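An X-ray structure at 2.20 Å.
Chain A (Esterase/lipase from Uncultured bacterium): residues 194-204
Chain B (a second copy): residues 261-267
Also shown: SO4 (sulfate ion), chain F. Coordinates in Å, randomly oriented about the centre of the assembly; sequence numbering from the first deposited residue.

Chain A 194-204: RWSNSNLADRD
Chain B (261-267) AERAGAA

Two copies of an esterase/lipase meet here where helix 195-199 of chain A and the residues after it face the last turns, 261-266, of a chain B helix that begins earlier. Their N-to-C directions differ by 26° (signed crossing angle -26°), and the axes come no closer than 11.8 Å, so side chains must span the gap. In register, A:Leu200 and B:Ala266 are the nearest pair, CA to CA 7.7 Å; together the stretches bury 309 Å².

A:Trp195 dominates its side of the contact. Its phi/psi is -59/-49, its CA-to-CB bond points toward chain B, and chi1 -180° (t) with chi2 91° presents one indole face to B:Arg263. The guanidinium lies flat on it: planes at 3°, centres 3.6 Å apart, and CZ of B:Arg263 3.4 Å from NE1 of A:Trp195. The cation-pi geometry is equally direct, with B:Arg263 CZ 3.6 Å from the centroid of the A:Trp195 five-membered ring and 18° off its normal. B:Arg263 CD sits 3.7 Å from the centroid of the A:Trp195 six-membered ring, 10° off the normal, a CH-pi contact.

B:Arg263 starts sideways from CA, but its m, m, t rotamer (chi1 -58°, chi2 -41°, chi3 174°, chi4 71°) brings its end to the indole. A salt bridge, B:Arg263 NE to B:Glu262 OE2 at 2.5 Å, holds the same guanidinium from within its own helix. B:Glu262, its CA-to-CB bond pointing toward chain A, has chi1 -170° and chi2 -156° (both t), and its OE1 comes 3.4 Å from CB of A:Trp195. Water 1 accepts from A:Trp195 N at 2.8 Å and donates weakly to B:Glu262 OE1 at 3.4 Å, linking the chains.

At the edge of the six-membered ring, A:Trp195 CZ3 approaches B:Ala266 CB to 3.5 Å, with the methyl near the ring plane. A:Leu200 (chi1 -66°, m; chi2 -179°, t), the first residue beyond its helix to leave helical phi/psi (-111/8), places CD2 3.8 Å from that same B:Ala266 CB.

A:Arg203 closes the contact from a 3-10 segment, 201-203. With chi1 -81° (m), chi2 -152° (t), chi3 -128° between wells and chi4 172°, its guanidinium meets B:Ala266 O edge-on. The hydrogen bond from A:Arg203 NH2 to B:Ala266 O is very short, 2.4 Å at 167°; that from A:Arg203 NH1 to B:Ala266 O is weak, 3.2 Å at 124°.

Within chain A, A:Asn199 (chi1 -76°, m; chi2 -88°) turns ND2 back to A:Trp195 O, 2.9 Å at 163°.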

# COMPACT_ATOMS: atom_id res chain seq x y z
N ARG A 194 -5.79 7.34 -16.04
CA ARG A 194 -5.32 7.74 -14.72
C ARG A 194 -3.86 8.22 -14.81
O ARG A 194 -3.25 8.16 -15.90
CB ARG A 194 -5.55 6.54 -13.75
CG ARG A 194 -7.01 6.56 -13.32
CD ARG A 194 -7.64 5.42 -12.52
NE ARG A 194 -8.37 6.15 -11.51
CZ ARG A 194 -9.64 6.51 -11.56
NH1 ARG A 194 -10.49 6.11 -12.49
NH2 ARG A 194 -10.08 7.26 -10.59
N TRP A 195 -3.28 8.69 -13.71
CA TRP A 195 -2.01 9.39 -13.75
C TRP A 195 -0.83 8.58 -14.35
O TRP A 195 -0.10 9.12 -15.23
CB TRP A 195 -1.68 9.91 -12.36
CG TRP A 195 -0.39 10.66 -12.27
CD1 TRP A 195 -0.23 12.01 -12.42
CD2 TRP A 195 0.97 10.13 -12.03
NE1 TRP A 195 1.10 12.36 -12.27
CE2 TRP A 195 1.85 11.23 -12.02
CE3 TRP A 195 1.49 8.86 -11.76
CZ2 TRP A 195 3.24 11.10 -11.81
CZ3 TRP A 195 2.87 8.73 -11.54
CH2 TRP A 195 3.74 9.84 -11.59
N SER A 196 -0.62 7.33 -13.91
CA SER A 196 0.53 6.57 -14.42
C SER A 196 0.37 6.27 -15.91
O SER A 196 1.37 6.15 -16.63
CB SER A 196 0.79 5.25 -13.62
OG SER A 196 -0.37 4.41 -13.57
N ASN A 197 -0.87 6.14 -16.37
CA ASN A 197 -1.11 5.82 -17.79
C ASN A 197 -0.41 6.78 -18.73
O ASN A 197 0.01 6.39 -19.82
CB ASN A 197 -2.58 5.80 -18.14
CG ASN A 197 -3.30 4.73 -17.42
OD1 ASN A 197 -3.59 3.64 -17.96
ND2 ASN A 197 -3.52 4.97 -16.15
N SER A 198 -0.28 8.02 -18.33
CA SER A 198 0.34 8.97 -19.25
C SER A 198 1.71 9.30 -18.71
O SER A 198 2.70 9.31 -19.45
CB SER A 198 -0.50 10.24 -19.40
OG SER A 198 -0.80 10.77 -18.12
N ASN A 199 1.82 9.46 -17.41
CA ASN A 199 3.13 9.78 -16.89
C ASN A 199 4.21 8.75 -17.08
O ASN A 199 5.39 9.11 -17.33
CB ASN A 199 3.00 10.24 -15.47
CG ASN A 199 2.46 11.65 -15.40
OD1 ASN A 199 3.22 12.59 -15.45
ND2 ASN A 199 1.13 11.78 -15.32
N LEU A 200 3.84 7.48 -16.95
CA LEU A 200 4.84 6.49 -16.82
C LEU A 200 4.86 5.62 -18.06
O LEU A 200 5.60 4.65 -18.10
CB LEU A 200 4.63 5.66 -15.56
CG LEU A 200 4.78 6.28 -14.15
CD1 LEU A 200 4.53 5.21 -13.14
CD2 LEU A 200 6.14 6.92 -13.88
N ALA A 201 4.10 6.01 -19.07
CA ALA A 201 3.97 5.23 -20.31
C ALA A 201 5.28 4.77 -20.92
O ALA A 201 5.43 3.59 -21.20
CB ALA A 201 3.04 5.95 -21.40
N ASP A 202 6.18 5.72 -21.13
CA ASP A 202 7.47 5.52 -21.71
C ASP A 202 8.46 4.81 -20.83
O ASP A 202 9.53 4.58 -21.23
CB ASP A 202 8.07 6.87 -22.14
CG ASP A 202 7.21 7.63 -23.15
OD1 ASP A 202 6.40 7.00 -23.89
OD2 ASP A 202 7.37 8.87 -23.22
N ARG A 203 8.10 4.50 -19.60
CA ARG A 203 8.99 3.75 -18.77
C ARG A 203 8.57 2.28 -18.77
O ARG A 203 9.27 1.46 -18.21
CB ARG A 203 8.91 4.27 -17.35
CG ARG A 203 9.70 5.49 -17.01
CD ARG A 203 9.94 5.23 -15.56
NE ARG A 203 9.57 6.31 -14.68
CZ ARG A 203 9.56 6.23 -13.35
NH1 ARG A 203 9.88 5.14 -12.67
NH2 ARG A 203 9.20 7.28 -12.69
N ASP A 204 7.41 1.98 -19.38
CA ASP A 204 6.79 0.65 -19.38
C ASP A 204 7.01 -0.10 -20.70
O ASP A 204 6.39 0.21 -21.73
CB ASP A 204 5.30 0.77 -19.11
CG ASP A 204 4.68 -0.55 -18.67
OD1 ASP A 204 5.16 -1.64 -19.09
OD2 ASP A 204 3.71 -0.51 -17.86
N ALA B 261 1.87 7.41 -1.92
CA ALA B 261 2.38 6.11 -2.40
C ALA B 261 2.52 6.08 -3.92
O ALA B 261 3.54 5.66 -4.41
CB ALA B 261 1.52 4.91 -1.92
N GLU B 262 1.52 6.57 -4.65
CA GLU B 262 1.61 6.69 -6.09
C GLU B 262 2.78 7.55 -6.63
O GLU B 262 3.48 7.12 -7.62
CB GLU B 262 0.33 7.28 -6.66
CG GLU B 262 0.28 7.19 -8.18
CD GLU B 262 -0.65 8.24 -8.76
OE1 GLU B 262 -1.46 7.94 -9.64
OE2 GLU B 262 -0.63 9.39 -8.29
N ARG B 263 3.00 8.72 -6.02
CA ARG B 263 4.00 9.62 -6.53
C ARG B 263 5.37 9.21 -6.06
O ARG B 263 6.37 9.32 -6.81
CB ARG B 263 3.71 11.12 -6.26
CG ARG B 263 2.37 11.64 -6.84
CD ARG B 263 2.05 11.09 -8.29
NE ARG B 263 0.69 11.54 -8.64
CZ ARG B 263 0.37 12.80 -8.93
NH1 ARG B 263 1.31 13.74 -8.95
NH2 ARG B 263 -0.90 13.16 -9.18
N ALA B 264 5.46 8.75 -4.84
CA ALA B 264 6.79 8.33 -4.35
C ALA B 264 7.19 7.07 -5.10
O ALA B 264 8.32 6.96 -5.53
CB ALA B 264 6.77 8.07 -2.83
N GLY B 265 6.23 6.14 -5.22
CA GLY B 265 6.40 4.89 -5.97
C GLY B 265 6.96 5.25 -7.32
O GLY B 265 8.04 4.81 -7.69
N ALA B 266 6.29 6.16 -8.02
CA ALA B 266 6.77 6.51 -9.37
C ALA B 266 8.17 7.15 -9.33
O ALA B 266 8.88 7.05 -10.31
CB ALA B 266 5.80 7.33 -10.11
N ALA B 267 8.60 7.67 -8.19
CA ALA B 267 9.96 8.28 -8.08
C ALA B 267 11.04 7.31 -7.60
O ALA B 267 12.18 7.70 -7.33
CB ALA B 267 9.92 9.51 -7.18
S SO4 F . -13.57 8.52 -10.62
O1 SO4 F . -12.25 8.99 -11.02
O2 SO4 F . -14.15 9.51 -9.70
O3 SO4 F . -14.39 8.24 -11.81
O4 SO4 F . -13.53 7.24 -9.92
O HOH W 1 -4.45 8.64 -11.14